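Local coordinates for protein leucyl-trna synthetase (Plasmodium falciparum, PDB 5FOC) that joins leucine to its cognate tRNA using ATP and, through the editing domain that makes up this chain, probably deacylates wrongly charged tRNA, at residues E145-T150 with T244-N249; T9-F14 with G125-P130; E295-L300 with M342-Y347. The protein carries 2 engineered substitutions. All blocks are in the same frame, centred on the assembly; numbering follows the deposited sequence.

Interaction 1. Residues E145-T150 with T244-N249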
# COMPACT_ATOMS: atom_id res chain seq x y z
N GLU A 145 -11.67 -0.03 -7.55
CA GLU A 145 -12.13 -0.98 -6.54
C GLU A 145 -12.25 -0.28 -5.19
O GLU A 145 -11.56 0.73 -4.91
CB GLU A 145 -11.15 -2.15 -6.43
CG GLU A 145 -10.93 -2.88 -7.75
CD GLU A 145 -12.10 -3.71 -8.23
OE1 GLU A 145 -13.06 -3.96 -7.49
OE2 GLU A 145 -12.05 -4.12 -9.41
N TYR A 146 -13.13 -0.81 -4.37
CA TYR A 146 -13.31 -0.38 -3.01
C TYR A 146 -12.22 -0.82 -2.04
O TYR A 146 -11.73 -1.94 -2.06
CB TYR A 146 -14.65 -0.88 -2.48
CG TYR A 146 -15.83 -0.15 -3.03
CD1 TYR A 146 -16.07 1.16 -2.63
CD2 TYR A 146 -16.74 -0.74 -3.87
CE1 TYR A 146 -17.16 1.86 -3.12
CE2 TYR A 146 -17.85 -0.07 -4.35
CZ TYR A 146 -18.04 1.26 -3.94
OH TYR A 146 -19.14 1.91 -4.40
N TYR A 147 -11.83 0.09 -1.17
CA TYR A 147 -10.94 -0.23 -0.06
C TYR A 147 -11.66 0.00 1.24
O TYR A 147 -12.49 0.92 1.35
CB TYR A 147 -9.61 0.52 -0.17
CG TYR A 147 -8.77 0.02 -1.31
CD1 TYR A 147 -9.02 0.44 -2.61
CD2 TYR A 147 -7.80 -0.97 -1.11
CE1 TYR A 147 -8.28 -0.05 -3.68
CE2 TYR A 147 -7.04 -1.43 -2.15
CZ TYR A 147 -7.30 -1.01 -3.44
OH TYR A 147 -6.58 -1.52 -4.50
N TYR A 148 -11.30 -0.77 2.26
CA TYR A 148 -11.92 -0.73 3.55
C TYR A 148 -11.01 -0.08 4.58
O TYR A 148 -9.82 -0.22 4.54
CB TYR A 148 -12.30 -2.19 4.00
CG TYR A 148 -13.45 -2.72 3.19
CD1 TYR A 148 -13.27 -3.08 1.85
CD2 TYR A 148 -14.71 -2.87 3.75
CE1 TYR A 148 -14.32 -3.59 1.09
CE2 TYR A 148 -15.77 -3.42 3.00
CZ TYR A 148 -15.56 -3.76 1.67
OH TYR A 148 -16.59 -4.27 0.90
N LEU A 149 -11.63 0.66 5.50
CA LEU A 149 -10.92 1.27 6.62
C LEU A 149 -11.38 0.53 7.88
O LEU A 149 -12.58 0.44 8.12
CB LEU A 149 -11.28 2.79 6.78
CG LEU A 149 -10.57 3.68 5.76
CD1 LEU A 149 -10.92 3.42 4.32
CD2 LEU A 149 -10.97 5.10 6.14
N THR A 150 -10.40 0.06 8.66
CA THR A 150 -10.63 -0.70 9.88
C THR A 150 -9.48 -0.49 10.88
O THR A 150 -8.31 -0.27 10.49
CB THR A 150 -10.79 -2.21 9.58
OG1 THR A 150 -11.39 -2.80 10.71
CG2 THR A 150 -9.47 -2.84 9.31
N THR A 244 -4.47 -0.22 -12.47
CA THR A 244 -5.70 -1.01 -12.69
C THR A 244 -5.48 -2.49 -12.73
O THR A 244 -6.45 -3.23 -12.71
CB THR A 244 -6.43 -0.60 -13.98
OG1 THR A 244 -5.58 -0.80 -15.13
CG2 THR A 244 -6.85 0.85 -13.86
N THR A 245 -4.22 -2.93 -12.80
CA THR A 245 -3.88 -4.38 -12.92
C THR A 245 -3.76 -5.02 -11.55
O THR A 245 -3.61 -6.23 -11.46
CB THR A 245 -2.54 -4.57 -13.64
OG1 THR A 245 -1.57 -3.67 -13.03
CG2 THR A 245 -2.68 -4.24 -15.08
N ILE A 246 -3.79 -4.24 -10.47
CA ILE A 246 -3.81 -4.81 -9.11
C ILE A 246 -5.02 -5.77 -8.97
O ILE A 246 -6.15 -5.38 -9.21
CB ILE A 246 -3.86 -3.71 -8.03
CG1 ILE A 246 -2.50 -3.07 -8.00
CG2 ILE A 246 -4.25 -4.27 -6.68
CD1 ILE A 246 -2.50 -1.78 -7.19
N LYS A 247 -4.73 -7.02 -8.60
CA LYS A 247 -5.78 -8.01 -8.44
C LYS A 247 -6.35 -8.00 -7.03
O LYS A 247 -5.61 -8.15 -6.05
CB LYS A 247 -5.21 -9.42 -8.73
CG LYS A 247 -4.77 -9.65 -10.18
CD LYS A 247 -5.92 -9.55 -11.19
CE LYS A 247 -5.44 -9.56 -12.65
NZ LYS A 247 -4.72 -8.27 -12.98
N MET A 248 -7.67 -7.83 -6.92
CA MET A 248 -8.30 -7.70 -5.63
C MET A 248 -8.38 -8.98 -4.81
O MET A 248 -8.68 -8.92 -3.64
CB MET A 248 -9.67 -7.08 -5.81
CG MET A 248 -9.62 -5.66 -6.37
SD MET A 248 -8.41 -4.47 -5.69
CE MET A 248 -9.07 -4.14 -4.06
N ASN A 249 -8.06 -10.11 -5.41
CA ASN A 249 -7.97 -11.36 -4.69
C ASN A 249 -6.57 -11.68 -4.15
O ASN A 249 -6.40 -12.72 -3.53
CB ASN A 249 -8.54 -12.52 -5.51
CG ASN A 249 -7.79 -12.78 -6.80
OD1 ASN A 249 -7.16 -11.89 -7.36
ND2 ASN A 249 -7.90 -13.98 -7.31

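Interaction 2. Residues T9-F14 with G125-P130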
# COMPACT_ATOMS: atom_id res chain seq x y z
N THR A 9 5.11 -9.52 2.67
CA THR A 9 5.52 -8.59 3.71
C THR A 9 4.62 -7.36 3.51
O THR A 9 4.48 -6.89 2.41
CB THR A 9 6.99 -8.19 3.61
OG1 THR A 9 7.81 -9.34 3.66
CG2 THR A 9 7.36 -7.29 4.79
N LEU A 10 3.86 -7.06 4.54
CA LEU A 10 3.08 -5.82 4.57
C LEU A 10 3.92 -4.71 5.19
O LEU A 10 4.51 -4.88 6.24
CB LEU A 10 1.77 -5.99 5.34
CG LEU A 10 0.90 -7.19 4.98
CD1 LEU A 10 -0.40 -7.13 5.76
CD2 LEU A 10 0.68 -7.29 3.49
N ILE A 11 3.96 -3.58 4.50
CA ILE A 11 4.70 -2.40 4.95
C ILE A 11 3.68 -1.35 5.33
O ILE A 11 2.70 -1.15 4.62
CB ILE A 11 5.65 -1.92 3.84
CG1 ILE A 11 6.70 -3.03 3.53
CG2 ILE A 11 6.36 -0.62 4.22
CD1 ILE A 11 7.62 -2.75 2.38
N LYS A 12 3.94 -0.70 6.49
CA LYS A 12 3.10 0.41 6.95
C LYS A 12 3.36 1.64 6.11
O LYS A 12 4.46 2.14 6.10
CB LYS A 12 3.33 0.70 8.41
CG LYS A 12 2.77 -0.38 9.32
CD LYS A 12 3.22 -0.22 10.73
CE LYS A 12 2.71 -1.27 11.69
NZ LYS A 12 3.31 -1.03 13.01
N ILE A 13 2.37 2.03 5.34
CA ILE A 13 2.47 3.17 4.46
C ILE A 13 1.61 4.29 5.09
O ILE A 13 0.41 4.31 4.99
CB ILE A 13 2.04 2.84 3.00
CG1 ILE A 13 2.99 1.82 2.37
CG2 ILE A 13 2.03 4.08 2.13
CD1 ILE A 13 2.55 1.34 0.99
N PHE A 14 2.30 5.24 5.73
CA PHE A 14 1.62 6.25 6.51
C PHE A 14 1.17 7.38 5.57
O PHE A 14 1.83 7.68 4.57
CB PHE A 14 2.62 6.87 7.51
CG PHE A 14 3.11 5.89 8.55
CD1 PHE A 14 2.38 5.64 9.70
CD2 PHE A 14 4.30 5.22 8.37
CE1 PHE A 14 2.83 4.71 10.63
CE2 PHE A 14 4.76 4.28 9.30
CZ PHE A 14 4.01 4.02 10.42
N GLY A 125 0.67 -1.86 2.53
CA GLY A 125 1.27 -2.11 1.24
C GLY A 125 1.76 -3.55 1.28
O GLY A 125 2.31 -3.93 2.27
N SER A 126 1.65 -4.24 0.17
CA SER A 126 2.06 -5.67 0.12
C SER A 126 3.20 -5.84 -0.88
O SER A 126 3.11 -5.32 -2.01
CB SER A 126 0.84 -6.43 -0.31
OG SER A 126 1.24 -7.80 -0.33
N THR A 127 4.25 -6.59 -0.51
CA THR A 127 5.38 -6.82 -1.39
C THR A 127 5.95 -8.24 -1.18
O THR A 127 5.98 -8.74 -0.03
CB THR A 127 6.51 -5.75 -1.21
OG1 THR A 127 7.52 -5.93 -2.18
CG2 THR A 127 7.11 -5.79 0.15
N LEU A 128 6.43 -8.80 -2.29
CA LEU A 128 7.29 -9.98 -2.23
C LEU A 128 8.75 -9.67 -2.28
O LEU A 128 9.59 -10.53 -2.18
CB LEU A 128 6.94 -10.92 -3.39
CG LEU A 128 5.50 -11.44 -3.36
CD1 LEU A 128 5.13 -12.09 -4.67
CD2 LEU A 128 5.31 -12.33 -2.16
N LYS A 129 9.10 -8.35 -2.35
CA LYS A 129 10.46 -7.96 -2.42
C LYS A 129 10.73 -6.86 -1.37
O LYS A 129 11.02 -5.69 -1.75
CB LYS A 129 10.80 -7.43 -3.81
CG LYS A 129 10.46 -8.21 -5.05
CD LYS A 129 11.06 -7.43 -6.24
CE LYS A 129 10.46 -7.77 -7.58
NZ LYS A 129 11.20 -7.15 -8.72
N PRO A 130 10.61 -7.18 -0.08
CA PRO A 130 10.80 -6.14 0.98
C PRO A 130 12.14 -5.46 0.96
O PRO A 130 12.19 -4.28 1.37
CB PRO A 130 10.60 -6.88 2.30
CG PRO A 130 10.82 -8.36 1.92
CD PRO A 130 10.33 -8.51 0.52
O HOH W 1 7.80 -10.58 1.29

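Interaction 3. Residues E295-L300 with M342-Y347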
# COMPACT_ATOMS: atom_id res chain seq x y z
N GLU A 295 15.44 4.90 -6.05
CA GLU A 295 16.82 4.53 -5.89
C GLU A 295 16.87 2.98 -6.06
O GLU A 295 16.22 2.31 -5.31
CB GLU A 295 17.34 4.89 -4.52
CG GLU A 295 18.82 4.66 -4.33
CD GLU A 295 19.68 5.68 -5.04
OE1 GLU A 295 19.35 6.90 -4.99
OE2 GLU A 295 20.68 5.23 -5.66
N SER A 296 17.62 2.52 -7.04
CA SER A 296 17.72 1.06 -7.31
C SER A 296 18.44 0.38 -6.16
O SER A 296 19.51 0.83 -5.69
CB SER A 296 18.45 0.83 -8.61
OG SER A 296 18.39 -0.55 -8.97
N CYS A 297 17.82 -0.70 -5.67
CA CYS A 297 18.32 -1.47 -4.53
C CYS A 297 19.08 -2.75 -4.92
O CYS A 297 19.77 -3.29 -4.08
CB CYS A 297 17.16 -1.85 -3.58
SG CYS A 297 16.37 -0.37 -2.89
N ILE A 298 19.00 -3.10 -6.20
CA ILE A 298 19.45 -4.44 -6.66
C ILE A 298 20.20 -4.31 -7.98
O ILE A 298 19.65 -3.78 -8.95
CB ILE A 298 18.29 -5.46 -6.85
CG1 ILE A 298 17.55 -5.71 -5.53
CG2 ILE A 298 18.85 -6.84 -7.31
CD1 ILE A 298 16.24 -6.45 -5.66
N GLU A 299 21.41 -4.86 -8.03
CA GLU A 299 22.15 -4.95 -9.27
C GLU A 299 22.27 -6.42 -9.70
O GLU A 299 22.38 -7.32 -8.87
CB GLU A 299 23.52 -4.31 -9.18
CG GLU A 299 24.50 -4.92 -8.21
CD GLU A 299 25.90 -4.38 -8.41
OE1 GLU A 299 26.08 -3.43 -9.21
OE2 GLU A 299 26.83 -4.88 -7.75
N LEU A 300 22.21 -6.65 -11.00
CA LEU A 300 22.39 -7.99 -11.53
C LEU A 300 23.73 -7.97 -12.22
O LEU A 300 24.08 -6.97 -12.88
CB LEU A 300 21.27 -8.37 -12.50
CG LEU A 300 19.98 -8.83 -11.82
CD1 LEU A 300 18.89 -9.01 -12.84
CD2 LEU A 300 20.22 -10.12 -11.06
N MET A 342 22.62 -6.54 -3.44
CA MET A 342 22.09 -5.28 -2.87
C MET A 342 23.05 -4.11 -3.01
O MET A 342 24.27 -4.23 -2.80
CB MET A 342 21.76 -5.47 -1.40
CG MET A 342 20.75 -6.58 -1.07
SD MET A 342 19.22 -6.59 -1.98
CE MET A 342 18.59 -4.98 -1.45
N THR A 343 22.48 -2.95 -3.31
CA THR A 343 23.26 -1.71 -3.54
C THR A 343 22.98 -0.53 -2.57
O THR A 343 23.51 0.61 -2.76
CB THR A 343 23.04 -1.22 -4.98
OG1 THR A 343 21.65 -0.97 -5.18
CG2 THR A 343 23.55 -2.23 -5.99
N VAL A 344 22.17 -0.80 -1.55
CA VAL A 344 21.70 0.24 -0.59
C VAL A 344 21.92 -0.17 0.85
O VAL A 344 21.89 -1.40 1.17
CB VAL A 344 20.20 0.56 -0.81
CG1 VAL A 344 20.02 1.21 -2.19
CG2 VAL A 344 19.32 -0.72 -0.67
N ASP A 345 22.17 0.80 1.73
CA ASP A 345 22.23 0.54 3.15
C ASP A 345 20.92 -0.01 3.68
O ASP A 345 19.86 0.37 3.20
CB ASP A 345 22.52 1.84 3.98
CG ASP A 345 23.89 2.41 3.77
OD1 ASP A 345 24.80 1.78 3.22
OD2 ASP A 345 24.05 3.56 4.23
N PRO A 346 20.97 -0.91 4.68
CA PRO A 346 22.20 -1.37 5.33
C PRO A 346 22.78 -2.68 4.71
O PRO A 346 23.45 -3.45 5.42
CB PRO A 346 21.73 -1.62 6.78
CG PRO A 346 20.32 -2.06 6.62
CD PRO A 346 19.77 -1.31 5.44
N TYR A 347 22.57 -2.91 3.40
CA TYR A 347 22.78 -4.23 2.80
C TYR A 347 23.87 -4.19 1.75
O TYR A 347 23.98 -5.15 0.99
CB TYR A 347 21.48 -4.71 2.15
CG TYR A 347 20.33 -4.79 3.12
CD1 TYR A 347 20.41 -5.57 4.30
CD2 TYR A 347 19.15 -4.13 2.86
CE1 TYR A 347 19.36 -5.61 5.20
CE2 TYR A 347 18.09 -4.17 3.75
CZ TYR A 347 18.18 -4.89 4.92
OH TYR A 347 17.10 -4.91 5.78
O HOH W 2 26.70 -3.63 -4.67

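Interaction 1. Residues E145-T150 with T244-N249
Met248 reaches the Tyr147 ring in a Met-aromatic contact and packs against the aliphatic part of Glu145, joining the loop between strands 238-242 and 254-257 to the start of strand 146-152 in the mixed sheet of the editing domain. The sulfur interaction is oblique: Met248 SD lies 5.2 Å from the centroid of the Tyr147 ring, 47° off the ring normal. The methionine chain lies roughly perpendicular to the tyrosine, and the thioether methyl makes the closer approach, with Met248 CE 3.6 Å from Tyr147 CZ. A bend at chi3 (-71°) turns that methyl toward the phenol end of the ring.

The apolar part of the contact belongs to Glu145. Its chain and that of Met248 run alongside one another, pointing opposite ways: Glu145 CG is 3.4 Å from Met248 CG, and Glu145 CB is 3.7 Å from Met248 SD.

Polar bonding across the two segments is absent, but it surrounds them. Tyr147 OH is hydrogen-bonded to Gly253 O and Asn142 N, which tethers the end of the ring, while the side-chain amide of Asn142 bonds to Ile246 O. Ile246 adds a lighter touch, its CG2 standing 4.2 Å from Tyr147 OH.

Interaction 2. Residues T9-F14 with G125-P130
An antiparallel ladder in the mixed sheet of the editing domain pairs Thr9, Leu10 and Ile11 with Thr127, Ser126 and Gly125. It illustrates how a short run of backbone bonds can join strands that are far apart in sequence. Thr9 with Thr127 and Ile11 with Gly125 are hydrogen-bonded pairs; Leu10 with Ser126, between them, is a non-hydrogen-bonded pair. Thr9 N bonds to Thr127 O over 2.9 Å, and Thr127 N returns the bond to Thr9 O. At the other pair, Ile11 N donates to Gly125 O at 2.8 Å and Gly125 N to Ile11 O. The short strand segments run at 146°, antiparallel with the twist usual in a beta sheet.

On the face carrying Leu10 and Ser126, Leu10 CD2 rests 3.9 Å from Ser126 CB; the serine hydroxyl is hydrogen-bonded to Ser251. On the face of Thr9, Ile11 and Thr127, Ile11 CD1 touches Thr127 CG2 at 3.8 Å. Beside it, Ile13 CD1 lies 3.7 Å from Gly125 CA, over the side of the glycine where a beta carbon would project.

Beyond the ladder, Thr127 begins an ST turn. Its OG1, anti to the backbone N (chi1 -174°), accepts a bond from Lys129 N. The chain then brings the Pro130 ring across Thr9, its CG 3.6 Å from Thr9 OG1, with helix 352-365 packed against both residues. One water ties the end together, donating to Thr127 O and hydrogen-bonded to Thr9 OG1 at 2.7 Å.

Interaction 3. Residues E295-L300 with M342-Y347
Thr343 and Cys297 form the close-packed part of this contact, where a short two-stranded antiparallel ribbon, in which Ile298 and Met342 form a non-hydrogen-bonded pair, opens into loops. Cys297 O is approached from several directions. Thr343 N donates to it at 2.8 Å, lying 47° out of the carbonyl plane, while Met342 CA makes a CA-H...O contact and Met342 CE comes within 3.3 Å of Cys297 O. The side chain of Thr343 adds a weak hydrogen bond from OG1 to Ser296 O (2.8 Å); chi1 of 59° sets OG1 between the backbone N and the carbonyl carbon. Alongside, Cys297 SG packs 3.7 Å from Val344 CG2, and Ile298 CG1 lies 4.0 Å from Met342 SD, the two side chains crossing at a slant.

The Glu299 side is looser. Its aliphatic CG leans on Thr343 CG2 at 3.6 Å, whereas its carboxylate is linked to Met342 O through a water, whose bond to Glu299 OE2 is weak. At the other margin Glu295 lends mainly its CG, its carboxylate being salt-bridged to Lys234.

Asp261 fixes the approach to the ribbon by bonding both Ser296 OG and Cys297 N. The Met342 side chain packs on Thr352 and Cys355 of helix 352-365, and Ile298 on Gln336 of helix 325-339, which places the ribbon against two helices, with Glu299 backbone-bonded to Ile341 of the partner strand.

The chemistry of the three contacts follows the elements they join more than depth alone. Interaction 2 is buried near the centre of the chain and relies on backbone hydrogen bonds; interaction 1 lies at the surface and depends on one methionine and its neighbours, with no hydrogen bond across it. Both reach the same mixed sheet, their centres about 15 Å apart. Interaction 3 is also buried, yet belongs to a separate two-stranded ribbon, mixing one backbone bond and one weak threonine hydroxyl bond with apolar packing. It lies across the chain's centre from interaction 1, about 30 Å between centres. Helix 352-365 packs against both interaction 2 and interaction 3, whose nearest atoms are about 5 Å apart.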